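Local coordinates for protein fatty acid synthase 1, isoform A (Drosophila melanogaster, PDB 6FN6) that probably makes long-chain saturated fatty acids from acetyl-CoA and malonyl-CoA with NADPH, this chain being its dehydratase, enoylreductase and ketoreductase region, at residues A459-F464 / G490-G495; Y483-C488 / R513-Q518. One frame throughout, in Å; residues are numbered along the deposited sequence.

Contact 1 (A459-F464 / G490-G495); sequences ATEQNF and GEELFG
The carboxylate of E491 reaches across to T460 and E461, one oxygen to each. E491 OE1 accepts the backbone N-H of E461, with N to OE1 at 3.2 Å and an N-H...O angle of 157°. The donor comes from above the carboxylate plane. E491 OE2 takes a weak bond from the T460 hydroxyl, OG1 to OE2 3.0 Å. A bend at chi2 (-66°) brings E491 CD to this site. T460 OG1 lies anti to the backbone N, on the side of the carbonyl carbon. There it also receives a weak bond from Q462 N, within its own loop. The E461 side chain crosses that of E491, and the two carboxylate planes are 80° apart. F494 CE2 packs on E461 CB at 4.1 Å, and E461 N lies at the ring edge, near its plane. Further out, F494 also touches L1076 on helix 1072-1090. G495 is the N-cap residue of helix 496-504, and its carbonyl accepts a bond from S1079 OG. The contact joins two loops that follow parallel strands of the pseudo-ketoreductase. One carboxylate meets loop 459-464 through a main-chain donor and, more weakly, a hydroxyl. E461 OE2 lies 4.0 Å from E491 OE1 and near E492 OE1. These like charges would probably raise the pKa of the acids, an effect the two donors to E491 may offset in part.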
ATOM      1  N   ALA A 459     -64.601  -3.027 -54.312  1.00 72.45           N
ATOM      2  CA  ALA A 459     -63.457  -2.565 -53.522  1.00 74.05           C
ATOM      3  C   ALA A 459     -63.152  -1.086 -53.759  1.00 75.72           C
ATOM      4  O   ALA A 459     -62.050  -0.728 -54.174  1.00 75.03           O
ATOM      5  CB  ALA A 459     -62.226  -3.406 -53.833  1.00 73.75           C
ATOM      6  N   THR A 460     -64.136  -0.236 -53.487  1.00 87.65           N
ATOM      7  CA  THR A 460     -63.983   1.206 -53.640  1.00 85.77           C
ATOM      8  C   THR A 460     -64.193   1.906 -52.298  1.00 87.35           C
ATOM      9  O   THR A 460     -64.736   1.316 -51.363  1.00 83.56           O
ATOM     10  CB  THR A 460     -64.973   1.770 -54.680  1.00 84.10           C
ATOM     11  OG1 THR A 460     -64.886   3.199 -54.707  1.00 81.89           O
ATOM     12  CG2 THR A 460     -66.400   1.347 -54.355  1.00 84.15           C
ATOM     13  N   GLU A 461     -63.756   3.158 -52.204  1.00105.79           N
ATOM     14  CA  GLU A 461     -63.845   3.904 -50.952  1.00107.09           C
ATOM     15  C   GLU A 461     -65.215   4.553 -50.774  1.00103.26           C
ATOM     16  O   GLU A 461     -65.593   4.923 -49.662  1.00 98.94           O
ATOM     17  CB  GLU A 461     -62.754   4.977 -50.889  1.00111.81           C
ATOM     18  CG  GLU A 461     -62.991   6.172 -51.807  1.00116.94           C
ATOM     19  CD  GLU A 461     -61.872   7.192 -51.733  1.00119.35           C
ATOM     20  OE1 GLU A 461     -60.993   7.051 -50.854  1.00120.17           O
ATOM     21  OE2 GLU A 461     -61.869   8.135 -52.554  1.00120.75           O
ATOM     22  N   GLN A 462     -65.958   4.689 -51.867  1.00106.23           N
ATOM     23  CA  GLN A 462     -67.285   5.293 -51.808  1.00109.32           C
ATOM     24  C   GLN A 462     -68.257   4.353 -51.103  1.00112.83           C
ATOM     25  O   GLN A 462     -69.246   4.794 -50.515  1.00114.39           O
ATOM     26  CB  GLN A 462     -67.782   5.641 -53.214  1.00106.35           C
ATOM     27  CG  GLN A 462     -68.049   4.446 -54.108  1.00101.99           C
ATOM     28  CD  GLN A 462     -68.422   4.855 -55.520  1.00 99.87           C
ATOM     29  OE1 GLN A 462     -68.771   6.008 -55.771  1.00 99.56           O
ATOM     30  NE2 GLN A 462     -68.343   3.911 -56.453  1.00 98.96           N
ATOM     31  N   ASN A 463     -67.968   3.057 -51.164  1.00103.88           N
ATOM     32  CA  ASN A 463     -68.740   2.062 -50.429  1.00103.73           C
ATOM     33  C   ASN A 463     -67.934   1.583 -49.226  1.00103.07           C
ATOM     34  O   ASN A 463     -66.924   0.896 -49.375  1.00103.93           O
ATOM     35  CB  ASN A 463     -69.109   0.880 -51.325  1.00101.34           C
ATOM     36  CG  ASN A 463     -69.840  -0.213 -50.572  1.00 98.42           C
ATOM     37  OD1 ASN A 463     -70.436   0.032 -49.522  1.00 97.52           O
ATOM     38  ND2 ASN A 463     -69.802  -1.428 -51.108  1.00 96.20           N
ATOM     39  N   PHE A 464     -68.390   1.955 -48.035  1.00 93.09           N
ATOM     40  CA  PHE A 464     -67.657   1.681 -46.805  1.00 90.51           C
ATOM     41  C   PHE A 464     -67.722   0.201 -46.422  1.00 88.22           C
ATOM     42  O   PHE A 464     -66.868  -0.300 -45.689  1.00 83.31           O
ATOM     43  CB  PHE A 464     -68.219   2.550 -45.675  1.00 95.02           C
ATOM     44  CG  PHE A 464     -67.441   2.467 -44.393  1.00 98.38           C
ATOM     45  CD1 PHE A 464     -66.177   3.026 -44.300  1.00 98.85           C
ATOM     46  CD2 PHE A 464     -67.977   1.845 -43.279  1.00101.13           C
ATOM     47  CE1 PHE A 464     -65.459   2.959 -43.120  1.00 99.12           C
ATOM     48  CE2 PHE A 464     -67.264   1.772 -42.097  1.00101.38           C
ATOM     49  CZ  PHE A 464     -66.004   2.332 -42.018  1.00 99.92           C
ATOM     50  N   GLY A 490     -58.307   3.134 -59.609  1.00127.06           N
ATOM     51  CA  GLY A 490     -58.221   4.558 -59.329  1.00133.81           C
ATOM     52  C   GLY A 490     -58.709   4.965 -57.953  1.00137.94           C
ATOM     53  O   GLY A 490     -59.457   5.933 -57.815  1.00141.53           O
ATOM     54  N   GLU A 491     -58.281   4.227 -56.934  1.00106.60           N
ATOM     55  CA  GLU A 491     -58.680   4.510 -55.559  1.00107.06           C
ATOM     56  C   GLU A 491     -57.510   4.944 -54.680  1.00107.04           C
ATOM     57  O   GLU A 491     -56.426   4.365 -54.735  1.00105.58           O
ATOM     58  CB  GLU A 491     -59.354   3.282 -54.947  1.00106.75           C
ATOM     59  CG  GLU A 491     -60.675   2.910 -55.594  1.00108.46           C
ATOM     60  CD  GLU A 491     -61.730   3.971 -55.375  1.00109.88           C
ATOM     61  OE1 GLU A 491     -61.761   4.552 -54.270  1.00111.16           O
ATOM     62  OE2 GLU A 491     -62.547   4.204 -56.291  1.00109.83           O
ATOM     63  N   GLU A 492     -57.746   5.970 -53.868  1.00117.34           N
ATOM     64  CA  GLU A 492     -56.748   6.460 -52.924  1.00112.67           C
ATOM     65  C   GLU A 492     -56.856   5.705 -51.602  1.00103.97           C
ATOM     66  O   GLU A 492     -57.881   5.095 -51.301  1.00 95.92           O
ATOM     67  CB  GLU A 492     -56.903   7.966 -52.685  1.00116.55           C
ATOM     68  CG  GLU A 492     -56.496   8.844 -53.865  1.00118.72           C
ATOM     69  CD  GLU A 492     -57.411   8.700 -55.066  1.00120.33           C
ATOM     70  OE1 GLU A 492     -58.245   7.771 -55.076  1.00122.20           O
ATOM     71  OE2 GLU A 492     -57.293   9.520 -56.001  1.00118.93           O
ATOM     72  N   LEU A 493     -55.778   5.745 -50.830  1.00113.42           N
ATOM     73  CA  LEU A 493     -55.683   5.043 -49.555  1.00108.73           C
ATOM     74  C   LEU A 493     -55.897   3.550 -49.754  1.00 99.14           C
ATOM     75  O   LEU A 493     -56.442   2.870 -48.885  1.00100.33           O
ATOM     76  CB  LEU A 493     -56.707   5.577 -48.552  1.00116.16           C
ATOM     77  CG  LEU A 493     -56.509   7.005 -48.043  1.00122.33           C
ATOM     78  CD1 LEU A 493     -57.678   7.394 -47.153  1.00124.40           C
ATOM     79  CD2 LEU A 493     -55.189   7.163 -47.311  1.00121.25           C
ATOM     80  N   PHE A 494     -55.468   3.044 -50.904  1.00 72.20           N
ATOM     81  CA  PHE A 494     -55.392   1.607 -51.110  1.00 65.61           C
ATOM     82  C   PHE A 494     -54.093   1.264 -51.817  1.00 53.60           C
ATOM     83  O   PHE A 494     -54.030   1.237 -53.047  1.00 54.12           O
ATOM     84  CB  PHE A 494     -56.587   1.097 -51.916  1.00 71.99           C
ATOM     85  CG  PHE A 494     -57.879   1.099 -51.148  1.00 76.82           C
ATOM     86  CD1 PHE A 494     -58.001   0.390 -49.964  1.00 78.09           C
ATOM     87  CD2 PHE A 494     -58.974   1.803 -51.615  1.00 77.88           C
ATOM     88  CE1 PHE A 494     -59.191   0.392 -49.257  1.00 79.10           C
ATOM     89  CE2 PHE A 494     -60.164   1.808 -50.915  1.00 79.12           C
ATOM     90  CZ  PHE A 494     -60.273   1.102 -49.735  1.00 79.92           C
ATOM     91  N   GLY A 495     -53.049   1.036 -51.029  1.00 36.11           N
ATOM     92  CA  GLY A 495     -51.790   0.553 -51.555  1.00 35.14           C
ATOM     93  C   GLY A 495     -51.957  -0.893 -51.965  1.00 34.73           C
ATOM     94  O   GLY A 495     -52.570  -1.675 -51.238  1.00 34.74           O
TER

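Contact 2 (Y483-C488 / R513-Q518); sequences YVYVVC and RLVFVQ
Y485 lies opposite R513 in register between two parallel strands, as do V486 and L514, V487 and V515, and C488 and F516. Five backbone hydrogen bonds join the strands. They run from R513 N to V484 O, V486 N to R513 O, V515 N to V486 O, C488 N to V515 O and V517 N to C488 O. The bond from V515 N to V486 O is nearly straight, at 177° and 2.8 Å. Apolar contacts line one face, where Y485 CD1 touches R513 CB at 3.7 Å and V515 CG2 at 4.1 Å. On the other, C488 SG makes an oblique sulfur-aromatic contact with F516, 3.9 Å from F516 CE2. Separately, C488 O sits over one face of that ring, toward the rim. Two polar groups find partners outside the pair. Y485 OH bonds to R452; R513 NE forms a salt bridge to D539, and R513 NH1 bonds to K510 O. Y483 and R513 lie side by side, pointing the same way, with Y483 CD2 over one guanidinium face and the planes 69° apart. These strands are the two arms of a beta-alpha-beta unit. Helix 496-504 packs on V486, L514 and F516, while F525 meets Y485, V487 and V515 on the opposite face. Strands 454-457 and 542-546 flank the pair.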
ATOM      1  N   TYR A 483     -64.315 -18.229 -58.270  1.00 57.28           N
ATOM      2  CA  TYR A 483     -63.181 -17.378 -57.924  1.00 50.22           C
ATOM      3  C   TYR A 483     -63.651 -15.930 -57.802  1.00 46.37           C
ATOM      4  O   TYR A 483     -64.566 -15.508 -58.506  1.00 47.36           O
ATOM      5  CB  TYR A 483     -62.067 -17.503 -58.968  1.00 50.23           C
ATOM      6  CG  TYR A 483     -61.446 -18.883 -59.036  1.00 53.92           C
ATOM      7  CD1 TYR A 483     -62.003 -19.885 -59.820  1.00 58.20           C
ATOM      8  CD2 TYR A 483     -60.297 -19.182 -58.314  1.00 55.60           C
ATOM      9  CE1 TYR A 483     -61.434 -21.146 -59.880  1.00 59.48           C
ATOM     10  CE2 TYR A 483     -59.722 -20.438 -58.370  1.00 57.25           C
ATOM     11  CZ  TYR A 483     -60.292 -21.414 -59.154  1.00 57.45           C
ATOM     12  OH  TYR A 483     -59.713 -22.662 -59.204  1.00 56.93           O
ATOM     13  N   VAL A 484     -63.044 -15.180 -56.887  1.00 52.51           N
ATOM     14  CA  VAL A 484     -63.453 -13.802 -56.640  1.00 49.24           C
ATOM     15  C   VAL A 484     -62.402 -12.821 -57.148  1.00 48.20           C
ATOM     16  O   VAL A 484     -61.232 -12.899 -56.773  1.00 46.16           O
ATOM     17  CB  VAL A 484     -63.729 -13.573 -55.145  1.00 47.25           C
ATOM     18  CG1 VAL A 484     -64.190 -12.144 -54.897  1.00 46.26           C
ATOM     19  CG2 VAL A 484     -64.761 -14.568 -54.635  1.00 47.25           C
ATOM     20  N   TYR A 485     -62.827 -11.896 -58.003  1.00 48.27           N
ATOM     21  CA  TYR A 485     -61.942 -10.856 -58.506  1.00 47.67           C
ATOM     22  C   TYR A 485     -62.181  -9.563 -57.745  1.00 47.75           C
ATOM     23  O   TYR A 485     -63.260  -8.976 -57.828  1.00 48.34           O
ATOM     24  CB  TYR A 485     -62.150 -10.619 -60.005  1.00 50.06           C
ATOM     25  CG  TYR A 485     -61.602 -11.715 -60.887  1.00 47.52           C
ATOM     26  CD1 TYR A 485     -60.267 -11.726 -61.262  1.00 47.03           C
ATOM     27  CD2 TYR A 485     -62.425 -12.729 -61.360  1.00 48.06           C
ATOM     28  CE1 TYR A 485     -59.761 -12.725 -62.070  1.00 46.73           C
ATOM     29  CE2 TYR A 485     -61.927 -13.730 -62.169  1.00 47.40           C
ATOM     30  CZ  TYR A 485     -60.596 -13.722 -62.522  1.00 47.08           C
ATOM     31  OH  TYR A 485     -60.098 -14.717 -63.327  1.00 49.51           O
ATOM     32  N   VAL A 486     -61.174  -9.128 -56.997  1.00 47.55           N
ATOM     33  CA  VAL A 486     -61.252  -7.873 -56.265  1.00 47.68           C
ATOM     34  C   VAL A 486     -60.668  -6.782 -57.147  1.00 48.19           C
ATOM     35  O   VAL A 486     -59.473  -6.782 -57.437  1.00 47.72           O
ATOM     36  CB  VAL A 486     -60.514  -7.954 -54.915  1.00 47.02           C
ATOM     37  CG1 VAL A 486     -60.796  -6.719 -54.073  1.00 47.35           C
ATOM     38  CG2 VAL A 486     -60.902  -9.221 -54.162  1.00 47.96           C
ATOM     39  N   VAL A 487     -61.517  -5.859 -57.585  1.00 50.67           N
ATOM     40  CA  VAL A 487     -61.100  -4.814 -58.515  1.00 50.58           C
ATOM     41  C   VAL A 487     -60.969  -3.486 -57.787  1.00 51.91           C
ATOM     42  O   VAL A 487     -61.923  -3.011 -57.182  1.00 50.95           O
ATOM     43  CB  VAL A 487     -62.087  -4.695 -59.692  1.00 49.90           C
ATOM     44  CG1 VAL A 487     -61.639  -3.610 -60.663  1.00 48.01           C
ATOM     45  CG2 VAL A 487     -62.218  -6.028 -60.410  1.00 48.05           C
ATOM     46  N   CYS A 488     -59.783  -2.891 -57.846  1.00 54.05           N
ATOM     47  CA  CYS A 488     -59.532  -1.609 -57.193  1.00 57.30           C
ATOM     48  C   CYS A 488     -58.951  -0.605 -58.186  1.00 66.85           C
ATOM     49  O   CYS A 488     -57.732  -0.464 -58.294  1.00 65.37           O
ATOM     50  CB  CYS A 488     -58.582  -1.783 -56.007  1.00 53.88           C
ATOM     51  SG  CYS A 488     -58.230  -0.246 -55.125  1.00 54.75           S
ATOM     52  N   ARG A 513     -58.554 -12.885 -56.396  1.00 42.16           N
ATOM     53  CA  ARG A 513     -57.582 -12.384 -57.368  1.00 43.32           C
ATOM     54  C   ARG A 513     -57.647 -10.858 -57.432  1.00 43.50           C
ATOM     55  O   ARG A 513     -58.676 -10.293 -57.799  1.00 44.52           O
ATOM     56  CB  ARG A 513     -57.836 -12.976 -58.756  1.00 41.32           C
ATOM     57  CG  ARG A 513     -57.846 -14.497 -58.814  1.00 40.72           C
ATOM     58  CD  ARG A 513     -56.466 -15.090 -58.570  1.00 42.17           C
ATOM     59  NE  ARG A 513     -56.471 -16.549 -58.684  1.00 42.18           N
ATOM     60  CZ  ARG A 513     -56.726 -17.386 -57.682  1.00 41.20           C
ATOM     61  NH1 ARG A 513     -57.011 -16.922 -56.472  1.00 43.53           N
ATOM     62  NH2 ARG A 513     -56.704 -18.695 -57.892  1.00 40.66           N
ATOM     63  N   LEU A 514     -56.541 -10.199 -57.096  1.00 44.25           N
ATOM     64  CA  LEU A 514     -56.509  -8.737 -57.044  1.00 43.35           C
ATOM     65  C   LEU A 514     -56.187  -8.120 -58.400  1.00 43.01           C
ATOM     66  O   LEU A 514     -55.165  -8.429 -59.013  1.00 40.72           O
ATOM     67  CB  LEU A 514     -55.483  -8.264 -56.012  1.00 41.67           C
ATOM     68  CG  LEU A 514     -55.233  -6.754 -55.953  1.00 42.03           C
ATOM     69  CD1 LEU A 514     -56.516  -5.997 -55.643  1.00 43.82           C
ATOM     70  CD2 LEU A 514     -54.169  -6.444 -54.921  1.00 41.00           C
ATOM     71  N   VAL A 515     -57.071  -7.236 -58.852  1.00 49.94           N
ATOM     72  CA  VAL A 515     -56.871  -6.492 -60.089  1.00 49.70           C
ATOM     73  C   VAL A 515     -56.739  -5.011 -59.748  1.00 48.35           C
ATOM     74  O   VAL A 515     -57.734  -4.315 -59.550  1.00 48.77           O
ATOM     75  CB  VAL A 515     -58.019  -6.748 -61.083  1.00 48.86           C
ATOM     76  CG1 VAL A 515     -57.767  -6.030 -62.401  1.00 49.36           C
ATOM     77  CG2 VAL A 515     -58.187  -8.243 -61.315  1.00 48.99           C
ATOM     78  N   PHE A 516     -55.496  -4.544 -59.667  1.00 44.71           N
ATOM     79  CA  PHE A 516     -55.202  -3.185 -59.222  1.00 47.20           C
ATOM     80  C   PHE A 516     -54.813  -2.292 -60.401  1.00 50.96           C
ATOM     81  O   PHE A 516     -53.825  -2.552 -61.086  1.00 46.52           O
ATOM     82  CB  PHE A 516     -54.078  -3.205 -58.183  1.00 42.57           C
ATOM     83  CG  PHE A 516     -53.953  -1.932 -57.399  1.00 40.59           C
ATOM     84  CD1 PHE A 516     -53.244  -0.855 -57.902  1.00 38.97           C
ATOM     85  CD2 PHE A 516     -54.528  -1.823 -56.146  1.00 40.53           C
ATOM     86  CE1 PHE A 516     -53.126   0.315 -57.175  1.00 40.91           C
ATOM     87  CE2 PHE A 516     -54.411  -0.658 -55.413  1.00 40.21           C
ATOM     88  CZ  PHE A 516     -53.708   0.411 -55.927  1.00 41.48           C
ATOM     89  N   VAL A 517     -55.589  -1.237 -60.629  1.00 39.51           N
ATOM     90  CA  VAL A 517     -55.348  -0.338 -61.753  1.00 46.49           C
ATOM     91  C   VAL A 517     -55.199   1.100 -61.266  1.00 45.62           C
ATOM     92  O   VAL A 517     -56.163   1.717 -60.818  1.00 43.29           O
ATOM     93  CB  VAL A 517     -56.484  -0.445 -62.794  1.00 50.62           C
ATOM     94  CG1 VAL A 517     -56.214   0.465 -63.978  1.00 54.68           C
ATOM     95  CG2 VAL A 517     -56.663  -1.888 -63.249  1.00 56.59           C
ATOM     96  N   GLN A 518     -53.986   1.634 -61.375  1.00 83.30           N
ATOM     97  CA  GLN A 518     -53.704   2.985 -60.902  1.00 94.60           C
ATOM     98  C   GLN A 518     -54.464   4.030 -61.708  1.00 99.92           C
ATOM     99  O   GLN A 518     -55.165   4.870 -61.144  1.00100.19           O
ATOM    100  CB  GLN A 518     -52.203   3.278 -60.969  1.00101.38           C
ATOM    101  CG  GLN A 518     -51.346   2.378 -60.098  1.00105.14           C
ATOM    102  CD  GLN A 518     -49.920   2.881 -59.975  1.00107.67           C
ATOM    103  OE1 GLN A 518     -49.546   3.875 -60.598  1.00108.14           O
ATOM    104  NE2 GLN A 518     -49.116   2.198 -59.168  1.00106.71           N
TER

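Overall arrangement
Both contacts lie in the pseudo-ketoreductase part of the chain, with centres about 12 Å apart. Their segments alternate along the sequence: 459-464, 483-488, 490-495, 513-518. Contact 2 pairs two neighbouring strands in the parallel part of a mixed sheet. Contact 1 joins the loops that leave strands 454-457 and 483-489 at their C-terminal ends. The two also touch directly. G490 N probably bonds to V517 O at 2.8 Å, and A459 CB packs on V486 CG1. Helix 496-504 starts just after contact 1 and covers one face of contact 2. Loop 490-495 packs on helix 1072-1090 of the ketoreductase, so contact 1 sits where the two parts meet.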